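Local coordinates for bromodomain factor 2 protein (Trypanosoma cruzi, PDB 6NIM) that is a bromodomain protein that probably reads acetyl-lysine marks on chromatin, and whose bromodomain was crystallised with the inhibitor bromosporine, at residues Leu17-Gln22 against Ser102-Val107. Residues are numbered along the deposited sequence; the frame is centred on the assembly and turned at random.
Sequences LAFVHQ and SIYLDV
The first and last helices of the bromodomain, 13-26 and 92-110, meet here through F19 and Q22 on one side and Y104 and V107 on the other. The two segments run roughly antiparallel, with 142° between their directions. Their axes come no closer than 10.2 Å, so side chains bridge the gap.

F19 does most of the bridging. Its CG lies anti to the backbone N (chi1 167°), which carries the ring toward helix 92-110. The ring presents its edge. CE1 lies 3.3 Å from the backbone O of Y104, near the ring plane, a close C-H to oxygen approach. The rings meet edge to edge, CZ of F19 4.3 Å from CD2 of Y104, with their planes about 30° apart. V107 CG1 also sits at the F19 rim, 4.0 Å from CD1.

This contact forms part of the core of the left-handed four-helix bundle of bromodomains. Helix 69-86 adds V76, which touches both F19 and Y104, and helix 54-62 packs on V20. The Y104 hydroxyl is hydrogen-bonded to the backbone O of Y121.

V107 points toward helix 13-26. Its CG1 also reaches Q22, 3.5 Å from CB. Q22 therefore packs through the base of its side chain. Helix 92-110 is kinked here, where the N atoms of L105 and D106 lack bonds to the preceding turn. Regular bonding returns with V107 N to I103 O at 2.9 Å.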
ATOM      1  N   LEU A  17       0.152 -16.854 -10.948  1.00 16.41           N
ATOM      2  CA  LEU A  17      -0.787 -16.797 -12.081  1.00 17.43           C
ATOM      3  C   LEU A  17      -2.122 -17.421 -11.669  1.00 17.12           C
ATOM      4  O   LEU A  17      -3.164 -16.872 -12.069  1.00 17.66           O
ATOM      5  CB  LEU A  17      -0.182 -17.489 -13.312  1.00 17.43           C
ATOM      6  CG  LEU A  17       0.941 -16.674 -13.940  1.00 18.38           C
ATOM      7  CD1 LEU A  17       1.754 -17.520 -14.921  1.00 17.85           C
ATOM      8  CD2 LEU A  17       0.380 -15.425 -14.624  1.00 18.47           C
ATOM      9  N   ALA A  18      -2.090 -18.515 -10.894  1.00 17.17           N
ATOM     10  CA  ALA A  18      -3.330 -19.195 -10.447  1.00 16.72           C
ATOM     11  C   ALA A  18      -4.119 -18.197  -9.600  1.00 16.16           C
ATOM     12  O   ALA A  18      -5.362 -18.092  -9.735  1.00 16.34           O
ATOM     13  CB  ALA A  18      -3.002 -20.444  -9.667  1.00 16.78           C
ATOM     14  N   PHE A  19      -3.399 -17.475  -8.742  1.00 16.95           N
ATOM     15  CA  PHE A  19      -3.978 -16.448  -7.837  1.00 16.92           C
ATOM     16  C   PHE A  19      -4.671 -15.357  -8.656  1.00 17.52           C
ATOM     17  O   PHE A  19      -5.851 -15.063  -8.419  1.00 17.35           O
ATOM     18  CB  PHE A  19      -2.844 -15.919  -6.957  1.00 18.17           C
ATOM     19  CG  PHE A  19      -3.095 -14.662  -6.172  1.00 17.54           C
ATOM     20  CD1 PHE A  19      -4.207 -14.532  -5.346  1.00 17.36           C
ATOM     21  CD2 PHE A  19      -2.155 -13.645  -6.174  1.00 17.23           C
ATOM     22  CE1 PHE A  19      -4.379 -13.392  -4.575  1.00 18.00           C
ATOM     23  CE2 PHE A  19      -2.347 -12.498  -5.412  1.00 19.08           C
ATOM     24  CZ  PHE A  19      -3.439 -12.396  -4.577  1.00 17.32           C
ATOM     25  N   VAL A  20      -4.006 -14.839  -9.679  1.00 16.78           N
ATOM     26  CA  VAL A  20      -4.563 -13.788 -10.571  1.00 17.86           C
ATOM     27  C   VAL A  20      -5.800 -14.355 -11.273  1.00 18.23           C
ATOM     28  O   VAL A  20      -6.777 -13.655 -11.373  1.00 16.01           O
ATOM     29  CB  VAL A  20      -3.495 -13.280 -11.553  1.00 17.43           C
ATOM     30  CG1 VAL A  20      -4.096 -12.460 -12.676  1.00 18.95           C
ATOM     31  CG2 VAL A  20      -2.449 -12.512 -10.770  1.00 18.70           C
ATOM     32  N   HIS A  21      -5.741 -15.586 -11.759  1.00 18.99           N
ATOM     33  CA  HIS A  21      -6.866 -16.223 -12.485  1.00 18.43           C
ATOM     34  C   HIS A  21      -8.082 -16.387 -11.556  1.00 17.66           C
ATOM     35  O   HIS A  21      -9.224 -16.183 -12.016  1.00 18.77           O
ATOM     36  CB  HIS A  21      -6.437 -17.558 -13.122  1.00 20.93           C
ATOM     37  CG  HIS A  21      -7.548 -18.157 -13.909  1.00 22.98           C
ATOM     38  ND1 HIS A  21      -8.228 -19.275 -13.482  1.00 27.26           N
ATOM     39  CD2 HIS A  21      -8.157 -17.724 -15.032  1.00 25.36           C
ATOM     40  CE1 HIS A  21      -9.178 -19.557 -14.358  1.00 26.86           C
ATOM     41  NE2 HIS A  21      -9.171 -18.585 -15.304  1.00 27.23           N
ATOM     42  N   GLN A  22      -7.879 -16.750 -10.293  1.00 17.43           N
ATOM     43  CA  GLN A  22      -9.017 -16.950  -9.359  1.00 18.24           C
ATOM     44  C   GLN A  22      -9.694 -15.594  -9.163  1.00 16.94           C
ATOM     45  O   GLN A  22     -10.923 -15.553  -9.148  1.00 18.03           O
ATOM     46  CB  GLN A  22      -8.566 -17.495  -8.003  1.00 19.12           C
ATOM     47  CG  GLN A  22      -8.117 -18.950  -8.007  1.00 22.40           C
ATOM     48  CD  GLN A  22      -9.219 -19.938  -8.320  1.00 27.05           C
ATOM     49  OE1 GLN A  22     -10.288 -19.913  -7.722  1.00 28.99           O
ATOM     50  NE2 GLN A  22      -8.948 -20.872  -9.224  1.00 27.00           N
ATOM     51  N   SER A 102     -11.245  -8.066   1.488  1.00 17.31           N
ATOM     52  CA  SER A 102     -11.464  -9.038   2.581  1.00 16.82           C
ATOM     53  C   SER A 102     -11.124 -10.477   2.176  1.00 18.23           C
ATOM     54  O   SER A 102     -10.928 -11.272   3.104  1.00 15.96           O
ATOM     55  CB  SER A 102     -12.887  -8.965   3.061  1.00 20.24           C
ATOM     56  OG  SER A 102     -13.725  -9.656   2.149  1.00 21.98           O
ATOM     57  N   ILE A 103     -11.074 -10.827   0.881  1.00 15.89           N
ATOM     58  CA  ILE A 103     -10.834 -12.238   0.453  1.00 17.00           C
ATOM     59  C   ILE A 103      -9.500 -12.419  -0.294  1.00 16.73           C
ATOM     60  O   ILE A 103      -9.138 -13.587  -0.502  1.00 15.90           O
ATOM     61  CB  ILE A 103     -11.993 -12.767  -0.411  1.00 17.30           C
ATOM     62  CG1 ILE A 103     -12.058 -12.071  -1.770  1.00 19.06           C
ATOM     63  CG2 ILE A 103     -13.315 -12.655   0.309  1.00 17.83           C
ATOM     64  CD1 ILE A 103     -12.893 -12.843  -2.790  1.00 20.57           C
ATOM     65  N   TYR A 104      -8.781 -11.372  -0.713  1.00 17.27           N
ATOM     66  CA  TYR A 104      -7.677 -11.578  -1.693  1.00 17.08           C
ATOM     67  C   TYR A 104      -6.615 -12.457  -1.028  1.00 16.97           C
ATOM     68  O   TYR A 104      -6.058 -13.359  -1.708  1.00 14.93           O
ATOM     69  CB  TYR A 104      -7.152 -10.283  -2.338  1.00 15.95           C
ATOM     70  CG  TYR A 104      -6.188  -9.469  -1.505  1.00 15.86           C
ATOM     71  CD1 TYR A 104      -6.643  -8.713  -0.438  1.00 16.57           C
ATOM     72  CD2 TYR A 104      -4.832  -9.481  -1.751  1.00 17.19           C
ATOM     73  CE1 TYR A 104      -5.772  -7.995   0.361  1.00 16.77           C
ATOM     74  CE2 TYR A 104      -3.941  -8.757  -0.977  1.00 18.10           C
ATOM     75  CZ  TYR A 104      -4.413  -7.996   0.085  1.00 17.64           C
ATOM     76  OH  TYR A 104      -3.561  -7.284   0.891  1.00 16.77           O
ATOM     77  N   LEU A 105      -6.331 -12.258   0.275  1.00 16.35           N
ATOM     78  CA  LEU A 105      -5.302 -13.085   0.934  1.00 16.26           C
ATOM     79  C   LEU A 105      -5.834 -14.511   1.116  1.00 16.94           C
ATOM     80  O   LEU A 105      -5.055 -15.460   1.008  1.00 17.26           O
ATOM     81  CB  LEU A 105      -4.925 -12.498   2.298  1.00 18.75           C
ATOM     82  CG  LEU A 105      -4.263 -11.130   2.268  1.00 21.53           C
ATOM     83  CD1 LEU A 105      -3.953 -10.711   3.700  1.00 23.90           C
ATOM     84  CD2 LEU A 105      -3.008 -11.100   1.407  1.00 22.23           C
ATOM     85  N   ASP A 106      -7.125 -14.657   1.356  1.00 16.48           N
ATOM     86  CA  ASP A 106      -7.756 -15.995   1.463  1.00 16.58           C
ATOM     87  C   ASP A 106      -7.568 -16.757   0.131  1.00 15.57           C
ATOM     88  O   ASP A 106      -7.205 -17.958   0.149  1.00 17.17           O
ATOM     89  CB  ASP A 106      -9.235 -15.844   1.811  1.00 16.59           C
ATOM     90  CG  ASP A 106      -9.842 -17.151   2.276  1.00 18.09           C
ATOM     91  OD1 ASP A 106      -9.351 -17.674   3.308  1.00 19.41           O
ATOM     92  OD2 ASP A 106     -10.732 -17.687   1.556  1.00 18.84           O
ATOM     93  N   VAL A 107      -7.788 -16.068  -0.977  1.00 15.56           N
ATOM     94  CA  VAL A 107      -7.567 -16.610  -2.355  1.00 15.52           C
ATOM     95  C   VAL A 107      -6.092 -16.959  -2.535  1.00 16.41           C
ATOM     96  O   VAL A 107      -5.815 -18.074  -3.013  1.00 15.68           O
ATOM     97  CB  VAL A 107      -8.070 -15.661  -3.460  1.00 15.62           C
ATOM     98  CG1 VAL A 107      -7.803 -16.217  -4.866  1.00 16.71           C
ATOM     99  CG2 VAL A 107      -9.569 -15.436  -3.272  1.00 15.92           C
TER